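Local coordinates for de novo designed WSHC8 (PDB 6O35), which assembles from eight copies of a computationally designed helical hairpin into a water-soluble bundle, probably enclosing a central pore, at residues F29-S40 / H65-A76. Residues are numbered along the deposited sequence; the frame is centred on the assembly and turned at random.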
# COMPACT_ATOMS: atom_id res chain seq x y z
N PHE A 29 1.09 21.99 -5.07
CA PHE A 29 -0.10 21.15 -4.97
C PHE A 29 -1.25 21.91 -4.32
O PHE A 29 -2.39 21.86 -4.79
CB PHE A 29 0.21 19.87 -4.20
CG PHE A 29 -1.02 19.07 -3.86
CD1 PHE A 29 -1.54 18.16 -4.76
CD2 PHE A 29 -1.66 19.25 -2.65
CE1 PHE A 29 -2.67 17.43 -4.45
CE2 PHE A 29 -2.80 18.53 -2.34
CZ PHE A 29 -3.30 17.62 -3.24
N GLN A 30 -0.97 22.59 -3.21
CA GLN A 30 -2.01 23.35 -2.53
C GLN A 30 -2.63 24.39 -3.46
O GLN A 30 -3.86 24.53 -3.51
CB GLN A 30 -1.45 24.03 -1.28
CG GLN A 30 -1.05 23.05 -0.18
CD GLN A 30 -2.20 22.17 0.27
OE1 GLN A 30 -3.24 22.66 0.70
NE2 GLN A 30 -2.02 20.86 0.16
N GLU A 31 -1.80 25.11 -4.21
CA GLU A 31 -2.32 26.01 -5.23
C GLU A 31 -3.09 25.24 -6.30
O GLU A 31 -4.15 25.68 -6.75
CB GLU A 31 -1.18 26.80 -5.87
CG GLU A 31 -0.37 27.63 -4.88
N LEU A 32 -2.57 24.07 -6.70
CA LEU A 32 -3.26 23.25 -7.69
C LEU A 32 -4.62 22.79 -7.17
O LEU A 32 -5.65 22.96 -7.84
CB LEU A 32 -2.40 22.04 -8.05
CG LEU A 32 -2.87 21.20 -9.23
CD1 LEU A 32 -2.47 21.84 -10.55
CD2 LEU A 32 -2.32 19.78 -9.13
N LEU A 33 -4.64 22.21 -5.97
CA LEU A 33 -5.90 21.75 -5.38
C LEU A 33 -6.87 22.91 -5.20
O LEU A 33 -8.08 22.76 -5.44
CB LEU A 33 -5.63 21.07 -4.05
CG LEU A 33 -6.86 20.65 -3.24
CD1 LEU A 33 -7.77 19.77 -4.08
CD2 LEU A 33 -6.45 19.94 -1.96
N LYS A 34 -6.37 24.08 -4.79
CA LYS A 34 -7.24 25.23 -4.59
C LYS A 34 -7.91 25.65 -5.89
O LYS A 34 -9.12 25.93 -5.91
CB LYS A 34 -6.44 26.39 -3.99
CG LYS A 34 -7.00 27.77 -4.29
CD LYS A 34 -6.27 28.84 -3.48
CE LYS A 34 -6.73 30.24 -3.87
N GLU A 35 -7.15 25.71 -6.98
CA GLU A 35 -7.73 26.10 -8.26
C GLU A 35 -8.79 25.11 -8.71
O GLU A 35 -9.94 25.49 -8.99
CB GLU A 35 -6.63 26.23 -9.32
N LEU A 36 -8.44 23.82 -8.78
CA LEU A 36 -9.39 22.82 -9.22
C LEU A 36 -10.57 22.72 -8.26
O LEU A 36 -11.73 22.62 -8.68
CB LEU A 36 -8.70 21.46 -9.37
CG LEU A 36 -7.56 21.39 -10.38
CD1 LEU A 36 -7.18 19.94 -10.66
CD2 LEU A 36 -7.91 22.11 -11.67
N SER A 37 -10.29 22.74 -6.95
CA SER A 37 -11.37 22.66 -5.97
C SER A 37 -12.33 23.84 -6.09
O SER A 37 -13.50 23.72 -5.73
CB SER A 37 -10.80 22.59 -4.56
OG SER A 37 -11.84 22.54 -3.60
N GLU A 38 -11.85 24.98 -6.59
CA GLU A 38 -12.72 26.13 -6.75
C GLU A 38 -13.51 26.07 -8.06
O GLU A 38 -14.59 26.65 -8.14
CB GLU A 38 -11.90 27.42 -6.67
CG GLU A 38 -11.71 27.92 -5.24
CD GLU A 38 -10.62 28.96 -5.11
OE1 GLU A 38 -10.21 29.52 -6.15
OE2 GLU A 38 -10.18 29.22 -3.97
N ARG A 39 -12.99 25.36 -9.07
CA ARG A 39 -13.81 25.07 -10.24
C ARG A 39 -15.00 24.20 -9.85
O ARG A 39 -16.14 24.46 -10.26
CB ARG A 39 -12.98 24.36 -11.31
CG ARG A 39 -11.81 25.13 -11.88
CD ARG A 39 -11.24 24.34 -13.05
NE ARG A 39 -9.98 24.87 -13.57
CZ ARG A 39 -9.21 24.23 -14.44
NH1 ARG A 39 -9.57 23.03 -14.89
NH2 ARG A 39 -8.08 24.77 -14.86
N SER A 40 -14.75 23.14 -9.07
CA SER A 40 -15.82 22.25 -8.65
C SER A 40 -16.95 23.02 -7.99
O SER A 40 -18.13 22.84 -8.33
CB SER A 40 -15.26 21.19 -7.69
OG SER A 40 -14.41 20.29 -8.37
N HIS A 65 -17.71 16.15 -3.63
CA HIS A 65 -16.62 17.12 -3.73
C HIS A 65 -15.83 17.19 -2.43
O HIS A 65 -14.59 17.17 -2.44
CB HIS A 65 -17.19 18.48 -4.11
CG HIS A 65 -16.30 19.63 -3.78
ND1 HIS A 65 -16.40 20.35 -2.61
CD2 HIS A 65 -15.29 20.20 -4.48
CE1 HIS A 65 -15.50 21.31 -2.60
NE2 HIS A 65 -14.80 21.24 -3.72
N MET A 66 -16.52 17.28 -1.30
CA MET A 66 -15.84 17.33 -0.01
C MET A 66 -15.09 16.03 0.27
O MET A 66 -13.99 16.05 0.82
CB MET A 66 -16.84 17.62 1.11
CG MET A 66 -17.52 18.97 1.00
SD MET A 66 -18.64 19.30 2.38
CE MET A 66 -20.00 18.20 1.99
N THR A 67 -15.68 14.90 -0.12
CA THR A 67 -15.03 13.61 0.10
C THR A 67 -13.73 13.52 -0.70
O THR A 67 -12.71 13.04 -0.18
CB THR A 67 -15.98 12.47 -0.27
OG1 THR A 67 -17.03 12.39 0.70
CG2 THR A 67 -15.23 11.15 -0.33
N ALA A 68 -13.75 13.95 -1.96
CA ALA A 68 -12.53 13.95 -2.76
C ALA A 68 -11.52 14.96 -2.22
O ALA A 68 -10.31 14.69 -2.22
CB ALA A 68 -12.86 14.25 -4.22
N TYR A 69 -11.99 16.12 -1.76
CA TYR A 69 -11.09 17.12 -1.21
C TYR A 69 -10.39 16.60 0.04
O TYR A 69 -9.18 16.81 0.22
CB TYR A 69 -11.86 18.40 -0.91
CG TYR A 69 -11.01 19.52 -0.35
CD1 TYR A 69 -10.26 20.33 -1.19
CD2 TYR A 69 -10.95 19.76 1.01
CE1 TYR A 69 -9.48 21.35 -0.69
CE2 TYR A 69 -10.17 20.78 1.53
CZ TYR A 69 -9.43 21.57 0.67
OH TYR A 69 -8.65 22.58 1.17
N LEU A 70 -11.13 15.91 0.91
CA LEU A 70 -10.52 15.35 2.11
C LEU A 70 -9.47 14.31 1.75
O LEU A 70 -8.43 14.21 2.42
CB LEU A 70 -11.60 14.74 3.00
CG LEU A 70 -11.34 14.79 4.50
N GLU A 71 -9.72 13.52 0.70
CA GLU A 71 -8.74 12.53 0.28
C GLU A 71 -7.48 13.18 -0.27
O GLU A 71 -6.37 12.73 -0.01
CB GLU A 71 -9.36 11.60 -0.76
CG GLU A 71 -10.42 10.67 -0.21
N ALA A 72 -7.64 14.26 -1.05
CA ALA A 72 -6.48 14.94 -1.61
C ALA A 72 -5.58 15.49 -0.51
O ALA A 72 -4.35 15.38 -0.59
CB ALA A 72 -6.93 16.06 -2.55
N GLN A 73 -6.18 16.08 0.53
CA GLN A 73 -5.39 16.63 1.62
C GLN A 73 -4.65 15.52 2.36
O GLN A 73 -3.44 15.62 2.61
CB GLN A 73 -6.28 17.41 2.58
CG GLN A 73 -6.83 18.72 2.01
CD GLN A 73 -5.76 19.79 1.88
OE1 GLN A 73 -4.58 19.50 1.75
NE2 GLN A 73 -6.19 21.05 1.91
N LEU A 74 -5.36 14.45 2.73
CA LEU A 74 -4.72 13.33 3.42
C LEU A 74 -3.59 12.76 2.58
O LEU A 74 -2.49 12.50 3.10
CB LEU A 74 -5.76 12.25 3.73
CG LEU A 74 -6.68 12.52 4.91
CD1 LEU A 74 -7.84 11.53 4.93
CD2 LEU A 74 -5.90 12.47 6.22
N THR A 75 -3.83 12.54 1.29
CA THR A 75 -2.80 11.97 0.43
C THR A 75 -1.60 12.91 0.32
O THR A 75 -0.45 12.46 0.38
CB THR A 75 -3.38 11.68 -0.96
OG1 THR A 75 -4.29 10.58 -0.86
CG2 THR A 75 -2.28 11.35 -1.94
N ALA A 76 -1.84 14.21 0.15
CA ALA A 76 -0.74 15.16 0.12
C ALA A 76 -0.05 15.23 1.47
O ALA A 76 1.18 15.33 1.55
CB ALA A 76 -1.25 16.54 -0.30
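NE2 of H65 meets two oxygens of one serine: OG of S37 lies 3.2 Å from it, near the plane of the imidazole at its edge, and S37 O is approached at 3.4 Å in a weak, bent bond (139° at the hydrogen). Together the two contacts hold NE2 beside S37. With CG anti to the backbone N, the imidazole extends across the gap, and its CD2 also packs 3.4 Å from CB of S40.

A chain of two hydrogen bonds follows farther along the hairpin. NE2 of Q30 donates weakly to OE1 of Q73 at 3.3 Å; the two chains cross at about a right angle, yet their amide planes are nearly coplanar, 16° apart. The NE2 of Q73 turns back along its own helix to Y69 OH (3.0 Å), while CG of Q73 lies over one face of the Y69 ring, toward its rim, so Q73 ties the phenol to the glutamine opposite.

Between these polar groups sits L33. Its CD2 comes 3.6 Å from CE1 of Y69 and also touches A72 CB and the amide carbon of Q73. F29 completes the apolar layer, its CZ packing against CB of A72 and its CE2 coming within 3.2 Å of CB of A76, a tight fit.

The example illustrates how a designed hairpin can combine a buried apolar layer with partly exposed polar contacts flanking it: segments 29-40 and 65-76, on helices 3-50 and 55-101, run antiparallel, 173° between their directions, with axes 11.1 Å apart at closest. Two neighbouring subunits extend the packing, one placing L70 and L74 against L33 and F29, the other laying L32 on Y69 and Q73, part of the packing between hairpins of the octamer.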